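PDB 5BP8: Ent-copalyl diphosphate synthase from Streptomyces platensis, which belongs to the terpene cyclase family of mostly helical enzymes and is related in part of its sequence to the C-terminal domain of squalene-hopene cyclases. Local coordinates for residues A13-A18 with P503-R508; V20-G25 with Y261-W266; E49-L54 with E80-E85. All coordinates share one frame; numbering follows the deposited sequence.

Contact 1. Residues A13-A18 with P503-R508; sequences AALLAA and PVTVIR
Leu15 carries this contact between helix 7-20 and helix 504-518, reaching over to Thr505 and Arg508 one turn apart on the facing helix. The CA atoms of Leu15 and Thr505 are 8.1 Å apart, a gap bridged by side chains alone. Leucine suits the place because it is branched at its end: with CG anti to its own backbone N (chi1 -170°), the chain extends toward the partner helix and delivers CD1 to both neighbours. Leu15 CD1 lies 4.1 Å from Thr505 CG2, the two side chains running past one another in opposite directions. The threonine is turned so that its methyl, not its hydroxyl, is the group that meets Leu15, and Thr505 also packs on Glu263. Arg508 takes part through the aliphatic root of its long side chain, its CB lying 4.4 Å from Leu15 CD1. Ala509 and Leu512, and Leu271 of helix 260-274, add further apolar surface around Leu15. Between the two segments the chemistry is purely van der Waals, and the area buried is a modest 121 Å². With dispersion alone and so little area, the contact implies a non-directional apolar touch near the surface between the first and last helices of the chain.

Contact 2. Residues V20-G25 with Y261-W266; sequences VADPWG and YFEQAW
Gly25 passes close over helix 260-274, its CA 6.0 Å from that of Glu263, with a positive phi (79°) at which a CB would jam against the carbonyl O of Trp24 and crowd Glu263 OE2, so the place calls for glycine. Just before it the loop makes an Asx turn: Asp22 OD1 accepts from Trp24 N at 3.1 Å, the N-H arriving from above the carboxylate plane. Glu263 is long enough to reach the loop; its extended chain, with CG anti to the backbone N (chi1 173°), lays the carboxylate against Gly25, whose CA is 3.3 Å from Glu263 OE2. The same oxygen accepts from the backbone N of Leu26, gripping the loop immediately after the glycine. The carboxylates of Asp22 and Glu263, their planes 67° apart, approach to 4.1 Å between Asp22 OD2 and Glu263 OE1. Like charges at this range would be unfavourable, but Arg248 forms a salt bridge with Asp22 OD2, probably offsetting much of the cost; it also binds Gly25 O. Gln264 donates through NE2 to a water that lies near Asp22 O. A separate water spans the two acids, donating one proton to Asp22 OD2 and the other to Glu263 OE1, each at 2.6 Å.

Contact 3. Residues E49-L54 with E80-E85; sequences ERLGYL and EALLTE
Leu51 and Leu82 meet between two successive helices, 47-57 and 72-86, whose short segments have axes 11.6 Å apart at closest approach and N-to-C directions 132° apart. At that separation the helices touch through side chains, and the contact is chiefly apolar. Leu51 CD2 lies 4.2 Å from Leu82 CD2, methyl to methyl. A turn further along, Leu54 turns CD1 to the single methyl of Ala81, with 4.5 Å between Leu54 CD1 and Ala81 CB; the short alanine suits a place where the longer leucine does the reaching. Val38 of helix 31-40 packs on Leu51, and Leu101 and Cys105 of helix 98-116 pack on Leu82.

The second kind of contact is between Leu51 and the side chain of an acid, carboxylate included. Glu85 has CG anti to its backbone N (chi1 176°) and then bends at chi2 (64°), so that it lies across Leu51 at about a right angle. Leu51 CD2 is 4.0 Å from Glu85 CG, while the other methyl, CD1, is 4.0 Å from Glu85 CD. A buried carboxylate needs polar partners: OE1 accepts from His47 NE2, at the start of helix 47-57, and forms a salt bridge with Arg88, just past the end of helix 72-86.

Trp64, in the loop joining the helices, touches Leu82 and donates through NE1 to Leu54 O. It sits in a sequence consistent with the QW motif of terpene cyclases, and the arrangement fits the helical barrel of that family.

How the contacts relate
Contacts 1 and 2 are neighbours in one lobe, their centres 8 Å apart, and helix 260-274 joins them: Val506 of the last helix packs on Glu263 and Trp266. Helix 7-20 supplies contact 1, and the loop that follows it supplies contact 2. Contact 3 stands about 30 Å from both centres, on different helices. Contact 1 lies at the surface and is wholly apolar between its segments, whereas contacts 2 and 3 are buried. Burial is handled differently in each: waters, Arg248 (for Asp22) and the backbone N of Leu26 (for Glu263) satisfy the acids of contact 2, while contact 3 is a leucine-rich interface whose single touching acid, Glu85, is held by His47 and Arg88 from outside the two segments.

Contact 1. Residues A13-A18 with P503-R508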
loop_
_atom_site.group_PDB
_atom_site.type_symbol
_atom_site.label_atom_id
_atom_site.label_comp_id
_atom_site.label_asym_id
_atom_site.label_seq_id
_atom_site.Cartn_x
_atom_site.Cartn_y
_atom_site.Cartn_z
ATOM N N ALA A 13 -16.768 -18.588 -0.466
ATOM C CA ALA A 13 -17.908 -18.065 0.256
ATOM C C ALA A 13 -17.510 -17.501 1.626
ATOM O O ALA A 13 -18.027 -16.486 2.066
ATOM C CB ALA A 13 -18.967 -19.146 0.411
ATOM N N ALA A 14 -16.578 -18.164 2.295
ATOM C CA ALA A 14 -16.095 -17.706 3.600
ATOM C C ALA A 14 -15.315 -16.393 3.457
ATOM O O ALA A 14 -15.444 -15.491 4.288
ATOM C CB ALA A 14 -15.204 -18.767 4.243
ATOM N N LEU A 15 -14.514 -16.289 2.406
ATOM C CA LEU A 15 -13.753 -15.050 2.154
ATOM C C LEU A 15 -14.699 -13.875 1.875
ATOM O O LEU A 15 -14.533 -12.769 2.404
ATOM C CB LEU A 15 -12.819 -15.235 0.961
ATOM C CG LEU A 15 -11.804 -14.118 0.723
ATOM C CD1 LEU A 15 -10.852 -14.026 1.919
ATOM C CD2 LEU A 15 -11.058 -14.405 -0.564
ATOM N N LEU A 16 -15.720 -14.117 1.048
ATOM C CA LEU A 16 -16.693 -13.065 0.739
ATOM C C LEU A 16 -17.417 -12.620 1.996
ATOM O O LEU A 16 -17.603 -11.420 2.242
ATOM C CB LEU A 16 -17.655 -13.526 -0.350
ATOM C CG LEU A 16 -17.029 -13.645 -1.748
ATOM C CD1 LEU A 16 -17.952 -14.420 -2.668
ATOM C CD2 LEU A 16 -16.729 -12.268 -2.329
ATOM N N ALA A 17 -17.801 -13.576 2.827
ATOM C CA ALA A 17 -18.531 -13.273 4.036
ATOM C C ALA A 17 -17.670 -12.480 5.022
ATOM O O ALA A 17 -18.159 -11.558 5.683
ATOM C CB ALA A 17 -19.049 -14.547 4.695
ATOM N N ALA A 18 -16.404 -12.859 5.135
ATOM C CA ALA A 18 -15.508 -12.178 6.061
ATOM C C ALA A 18 -15.277 -10.740 5.595
ATOM O O ALA A 18 -15.224 -9.833 6.420
ATOM C CB ALA A 18 -14.195 -12.910 6.187
ATOM N N PRO A 503 -2.008 -5.579 2.508
ATOM C CA PRO A 503 -3.468 -5.745 2.516
ATOM C C PRO A 503 -3.790 -7.244 2.556
ATOM O O PRO A 503 -3.844 -7.943 1.506
ATOM C CB PRO A 503 -3.885 -5.078 1.239
ATOM C CG PRO A 503 -2.760 -5.405 0.276
ATOM C CD PRO A 503 -1.497 -5.442 1.138
ATOM N N VAL A 504 -3.969 -7.737 3.773
ATOM C CA VAL A 504 -3.926 -9.170 4.046
ATOM C C VAL A 504 -5.069 -9.924 3.334
ATOM O O VAL A 504 -4.868 -10.998 2.799
ATOM C CB VAL A 504 -3.958 -9.431 5.576
ATOM C CG1 VAL A 504 -4.155 -10.911 5.889
ATOM C CG2 VAL A 504 -2.692 -8.874 6.248
ATOM N N THR A 505 -6.252 -9.339 3.310
ATOM C CA THR A 505 -7.406 -10.031 2.729
ATOM C C THR A 505 -7.245 -10.056 1.212
ATOM O O THR A 505 -7.557 -11.052 0.551
ATOM C CB THR A 505 -8.698 -9.350 3.139
ATOM O OG1 THR A 505 -8.780 -9.338 4.582
ATOM C CG2 THR A 505 -9.909 -10.067 2.546
ATOM N N VAL A 506 -6.716 -8.965 0.675
ATOM C CA VAL A 506 -6.333 -8.915 -0.743
ATOM C C VAL A 506 -5.380 -10.053 -1.114
ATOM O O VAL A 506 -5.543 -10.737 -2.138
ATOM C CB VAL A 506 -5.776 -7.514 -1.106
ATOM C CG1 VAL A 506 -5.107 -7.516 -2.473
ATOM C CG2 VAL A 506 -6.893 -6.485 -1.109
ATOM N N ILE A 507 -4.377 -10.272 -0.281
ATOM C CA ILE A 507 -3.424 -11.334 -0.546
ATOM C C ILE A 507 -4.092 -12.722 -0.438
ATOM O O ILE A 507 -3.858 -13.578 -1.283
ATOM C CB ILE A 507 -2.207 -11.214 0.394
ATOM C CG1 ILE A 507 -1.452 -9.908 0.117
ATOM C CG2 ILE A 507 -1.258 -12.395 0.211
ATOM C CD1 ILE A 507 -0.444 -9.553 1.214
ATOM N N ARG A 508 -4.927 -12.912 0.573
ATOM C CA ARG A 508 -5.647 -14.168 0.756
ATOM C C ARG A 508 -6.496 -14.470 -0.480
ATOM O O ARG A 508 -6.595 -15.630 -0.901
ATOM C CB ARG A 508 -6.503 -14.159 2.027
ATOM C CG ARG A 508 -5.663 -14.118 3.306
ATOM C CD ARG A 508 -6.461 -14.227 4.594
ATOM N NE ARG A 508 -6.741 -15.623 4.898
ATOM C CZ ARG A 508 -6.975 -16.130 6.112
ATOM N NH1 ARG A 508 -6.958 -15.376 7.222
ATOM N NH2 ARG A 508 -7.222 -17.430 6.215
#

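Contact 2. Residues V20-G25 with Y261-W266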
loop_
_atom_site.group_PDB
_atom_site.type_symbol
_atom_site.label_atom_id
_atom_site.label_comp_id
_atom_site.label_asym_id
_atom_site.label_seq_id
_atom_site.Cartn_x
_atom_site.Cartn_y
_atom_site.Cartn_z
ATOM N N VAL A 20 -17.434 -8.935 3.785
ATOM C CA VAL A 20 -18.649 -8.219 4.127
ATOM C C VAL A 20 -18.637 -7.751 5.584
ATOM O O VAL A 20 -19.062 -6.645 5.899
ATOM C CB VAL A 20 -19.911 -9.106 3.886
ATOM C CG1 VAL A 20 -21.127 -8.504 4.557
ATOM C CG2 VAL A 20 -20.149 -9.263 2.399
ATOM N N ALA A 21 -18.160 -8.606 6.473
ATOM C CA ALA A 21 -18.227 -8.318 7.899
ATOM C C ALA A 21 -17.136 -7.336 8.337
ATOM O O ALA A 21 -17.109 -6.942 9.495
ATOM C CB ALA A 21 -18.106 -9.603 8.690
ATOM N N ASP A 22 -16.260 -6.943 7.413
ATOM C CA ASP A 22 -15.159 -6.027 7.728
ATOM C C ASP A 22 -15.282 -4.714 6.928
ATOM O O ASP A 22 -14.799 -4.599 5.801
ATOM C CB ASP A 22 -13.818 -6.715 7.475
ATOM C CG ASP A 22 -12.616 -5.812 7.793
ATOM O OD1 ASP A 22 -12.817 -4.754 8.442
ATOM O OD2 ASP A 22 -11.478 -6.180 7.406
ATOM N N PRO A 23 -15.942 -3.720 7.516
ATOM C CA PRO A 23 -16.129 -2.455 6.819
ATOM C C PRO A 23 -14.858 -1.594 6.745
ATOM O O PRO A 23 -14.862 -0.525 6.106
ATOM C CB PRO A 23 -17.207 -1.764 7.647
ATOM C CG PRO A 23 -16.951 -2.232 9.034
ATOM C CD PRO A 23 -16.522 -3.683 8.877
ATOM N N TRP A 24 -13.792 -2.036 7.391
ATOM C CA TRP A 24 -12.514 -1.313 7.322
ATOM C C TRP A 24 -11.608 -1.833 6.201
ATOM O O TRP A 24 -10.808 -1.093 5.656
ATOM C CB TRP A 24 -11.755 -1.481 8.622
ATOM C CG TRP A 24 -12.407 -0.894 9.857
ATOM C CD1 TRP A 24 -13.450 -1.421 10.591
ATOM C CD2 TRP A 24 -12.056 0.335 10.489
ATOM N NE1 TRP A 24 -13.739 -0.592 11.664
ATOM C CE2 TRP A 24 -12.888 0.489 11.625
ATOM C CE3 TRP A 24 -11.081 1.301 10.234
ATOM C CZ2 TRP A 24 -12.781 1.580 12.477
ATOM C CZ3 TRP A 24 -10.969 2.360 11.067
ATOM C CH2 TRP A 24 -11.803 2.504 12.194
ATOM N N GLY A 25 -11.673 -3.128 5.929
ATOM C CA GLY A 25 -10.631 -3.805 5.188
ATOM C C GLY A 25 -9.476 -4.086 6.138
ATOM O O GLY A 25 -9.381 -3.466 7.209
ATOM N N TYR A 261 -12.969 0.066 -0.271
ATOM C CA TYR A 261 -13.272 -0.084 -1.714
ATOM C C TYR A 261 -12.188 -0.808 -2.497
ATOM O O TYR A 261 -12.476 -1.687 -3.335
ATOM C CB TYR A 261 -13.531 1.273 -2.331
ATOM C CG TYR A 261 -14.686 2.071 -1.720
ATOM C CD1 TYR A 261 -15.866 1.441 -1.293
ATOM C CD2 TYR A 261 -14.638 3.459 -1.648
ATOM C CE1 TYR A 261 -16.927 2.172 -0.790
ATOM C CE2 TYR A 261 -15.688 4.188 -1.138
ATOM C CZ TYR A 261 -16.843 3.548 -0.738
ATOM O OH TYR A 261 -17.902 4.285 -0.228
ATOM N N PHE A 262 -10.927 -0.464 -2.234
ATOM C CA PHE A 262 -9.793 -1.227 -2.761
ATOM C C PHE A 262 -9.945 -2.724 -2.435
ATOM O O PHE A 262 -9.870 -3.588 -3.322
ATOM C CB PHE A 262 -8.498 -0.601 -2.189
ATOM C CG PHE A 262 -7.266 -1.469 -2.279
ATOM C CD1 PHE A 262 -6.895 -2.107 -3.452
ATOM C CD2 PHE A 262 -6.425 -1.578 -1.216
ATOM C CE1 PHE A 262 -5.724 -2.881 -3.523
ATOM C CE2 PHE A 262 -5.257 -2.345 -1.285
ATOM C CZ PHE A 262 -4.914 -3.000 -2.444
ATOM N N GLU A 263 -10.181 -3.044 -1.171
ATOM C CA GLU A 263 -10.276 -4.457 -0.795
ATOM C C GLU A 263 -11.476 -5.149 -1.475
ATOM O O GLU A 263 -11.332 -6.262 -2.020
ATOM C CB GLU A 263 -10.371 -4.596 0.724
ATOM C CG GLU A 263 -10.636 -6.032 1.159
ATOM C CD GLU A 263 -10.470 -6.199 2.644
ATOM O OE1 GLU A 263 -11.472 -6.563 3.276
ATOM O OE2 GLU A 263 -9.335 -5.994 3.156
ATOM N N GLN A 264 -12.629 -4.489 -1.450
ATOM C CA GLN A 264 -13.849 -5.089 -2.039
ATOM C C GLN A 264 -13.629 -5.400 -3.523
ATOM O O GLN A 264 -13.914 -6.518 -3.963
ATOM C CB GLN A 264 -15.058 -4.194 -1.854
ATOM C CG GLN A 264 -15.527 -4.154 -0.418
ATOM C CD GLN A 264 -16.677 -3.197 -0.147
ATOM O OE1 GLN A 264 -16.907 -2.216 -0.863
ATOM N NE2 GLN A 264 -17.366 -3.442 0.957
ATOM N N ALA A 265 -13.093 -4.434 -4.270
ATOM C CA ALA A 265 -12.876 -4.625 -5.714
ATOM C C ALA A 265 -11.824 -5.687 -6.015
ATOM O O ALA A 265 -11.996 -6.527 -6.905
ATOM C CB ALA A 265 -12.476 -3.317 -6.352
ATOM N N TRP A 266 -10.715 -5.637 -5.281
ATOM C CA TRP A 266 -9.636 -6.589 -5.522
ATOM C C TRP A 266 -10.068 -8.024 -5.159
ATOM O O TRP A 266 -9.794 -8.965 -5.909
ATOM C CB TRP A 266 -8.333 -6.177 -4.807
ATOM C CG TRP A 266 -7.331 -5.323 -5.680
ATOM C CD1 TRP A 266 -6.112 -5.737 -6.149
ATOM C CD2 TRP A 266 -7.498 -3.956 -6.168
ATOM N NE1 TRP A 266 -5.501 -4.730 -6.861
ATOM C CE2 TRP A 266 -6.317 -3.626 -6.896
ATOM C CE3 TRP A 266 -8.529 -3.001 -6.082
ATOM C CZ2 TRP A 266 -6.119 -2.353 -7.509
ATOM C CZ3 TRP A 266 -8.309 -1.696 -6.663
ATOM C CH2 TRP A 266 -7.127 -1.404 -7.375
HETATM O O HOH W 1 -11.011 -7.900 5.477
HETATM O O HOH W 2 -13.560 -4.422 3.279
HETATM O O HOH W 3 -16.093 -4.923 3.029
#

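Contact 3. Residues E49-L54 with E80-E85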
loop_
_atom_site.group_PDB
_atom_site.type_symbol
_atom_site.label_atom_id
_atom_site.label_comp_id
_atom_site.label_asym_id
_atom_site.label_seq_id
_atom_site.Cartn_x
_atom_site.Cartn_y
_atom_site.Cartn_z
ATOM N N GLU A 49 2.493 -0.677 24.256
ATOM C CA GLU A 49 2.511 -1.750 23.280
ATOM C C GLU A 49 3.204 -1.324 21.992
ATOM O O GLU A 49 3.876 -2.148 21.325
ATOM C CB GLU A 49 1.082 -2.199 22.997
ATOM C CG GLU A 49 0.489 -3.047 24.110
ATOM C CD GLU A 49 -0.065 -2.252 25.306
ATOM O OE1 GLU A 49 -0.029 -0.979 25.396
ATOM O OE2 GLU A 49 -0.553 -2.959 26.204
ATOM N N ARG A 50 3.015 -0.054 21.607
ATOM C CA ARG A 50 3.640 0.477 20.390
ATOM C C ARG A 50 5.140 0.614 20.572
ATOM O O ARG A 50 5.906 0.291 19.679
ATOM C CB ARG A 50 3.006 1.806 19.972
ATOM C CG ARG A 50 1.591 1.621 19.422
ATOM C CD ARG A 50 1.035 2.894 18.770
ATOM N NE ARG A 50 0.540 3.814 19.797
ATOM C CZ ARG A 50 -0.621 3.693 20.452
ATOM N NH1 ARG A 50 -0.924 4.578 21.420
ATOM N NH2 ARG A 50 -1.476 2.710 20.186
ATOM N N LEU A 51 5.577 1.056 21.747
ATOM C CA LEU A 51 7.002 1.076 22.048
ATOM C C LEU A 51 7.587 -0.321 21.990
ATOM O O LEU A 51 8.670 -0.526 21.412
ATOM C CB LEU A 51 7.257 1.715 23.435
ATOM C CG LEU A 51 7.052 3.220 23.491
ATOM C CD1 LEU A 51 6.938 3.723 24.929
ATOM C CD2 LEU A 51 8.190 3.920 22.769
ATOM N N GLY A 52 6.849 -1.302 22.528
ATOM C CA GLY A 52 7.257 -2.694 22.477
ATOM C C GLY A 52 7.414 -3.187 21.058
ATOM O O GLY A 52 8.383 -3.876 20.733
ATOM N N TYR A 53 6.472 -2.812 20.208
ATOM C CA TYR A 53 6.503 -3.204 18.800
ATOM C C TYR A 53 7.725 -2.664 18.115
ATOM O O TYR A 53 8.363 -3.383 17.292
ATOM C CB TYR A 53 5.213 -2.745 18.141
ATOM C CG TYR A 53 5.096 -2.996 16.664
ATOM C CD1 TYR A 53 4.543 -4.183 16.172
ATOM C CD2 TYR A 53 5.492 -2.046 15.768
ATOM C CE1 TYR A 53 4.409 -4.408 14.797
ATOM C CE2 TYR A 53 5.333 -2.267 14.388
ATOM C CZ TYR A 53 4.800 -3.452 13.931
ATOM O OH TYR A 53 4.676 -3.678 12.570
ATOM N N LEU A 54 8.028 -1.388 18.361
ATOM C CA LEU A 54 9.228 -0.786 17.801
ATOM C C LEU A 54 10.476 -1.549 18.252
ATOM O O LEU A 54 11.328 -1.857 17.439
ATOM C CB LEU A 54 9.358 0.690 18.163
ATOM C CG LEU A 54 8.260 1.610 17.598
ATOM C CD1 LEU A 54 8.497 3.046 18.025
ATOM C CD2 LEU A 54 8.163 1.516 16.076
ATOM N N GLU A 80 12.961 9.041 15.366
ATOM C CA GLU A 80 12.347 10.279 15.828
ATOM C C GLU A 80 11.406 10.015 17.014
ATOM O O GLU A 80 11.436 10.771 18.023
ATOM C CB GLU A 80 11.611 10.991 14.693
ATOM C CG GLU A 80 11.288 12.454 15.001
ATOM C CD GLU A 80 10.084 12.650 15.893
ATOM O OE1 GLU A 80 9.156 11.788 15.898
ATOM O OE2 GLU A 80 10.058 13.682 16.619
ATOM N N ALA A 81 10.597 8.954 16.922
ATOM C CA ALA A 81 9.656 8.610 17.988
ATOM C C ALA A 81 10.392 8.276 19.274
ATOM O O ALA A 81 9.985 8.722 20.381
ATOM C CB ALA A 81 8.770 7.469 17.581
ATOM N N LEU A 82 11.471 7.507 19.165
ATOM C CA LEU A 82 12.231 7.141 20.360
ATOM C C LEU A 82 12.893 8.342 21.015
ATOM O O LEU A 82 12.868 8.459 22.256
ATOM C CB LEU A 82 13.255 6.029 20.078
ATOM C CG LEU A 82 12.632 4.660 19.723
ATOM C CD1 LEU A 82 13.676 3.728 19.110
ATOM C CD2 LEU A 82 11.968 4.002 20.935
ATOM N N LEU A 83 13.442 9.256 20.215
ATOM C CA LEU A 83 14.038 10.477 20.774
ATOM C C LEU A 83 12.959 11.318 21.473
ATOM O O LEU A 83 13.161 11.840 22.584
ATOM C CB LEU A 83 14.756 11.290 19.707
ATOM C CG LEU A 83 16.085 10.719 19.163
ATOM C CD1 LEU A 83 16.476 11.375 17.851
ATOM C CD2 LEU A 83 17.192 10.886 20.212
ATOM N N THR A 84 11.809 11.461 20.820
ATOM C CA THR A 84 10.695 12.184 21.411
ATOM C C THR A 84 10.249 11.547 22.733
ATOM O O THR A 84 10.080 12.267 23.735
ATOM C CB THR A 84 9.527 12.321 20.414
ATOM O OG1 THR A 84 9.954 13.151 19.331
ATOM C CG2 THR A 84 8.295 12.927 21.066
ATOM N N GLU A 85 10.086 10.225 22.758
ATOM C CA GLU A 85 9.696 9.520 23.987
ATOM C C GLU A 85 10.712 9.688 25.108
ATOM O O GLU A 85 10.327 9.964 26.269
ATOM C CB GLU A 85 9.487 8.041 23.722
ATOM C CG GLU A 85 9.171 7.172 24.935
ATOM C CD GLU A 85 7.854 7.506 25.619
ATOM O OE1 GLU A 85 6.954 8.047 24.963
ATOM O OE2 GLU A 85 7.712 7.212 26.821
#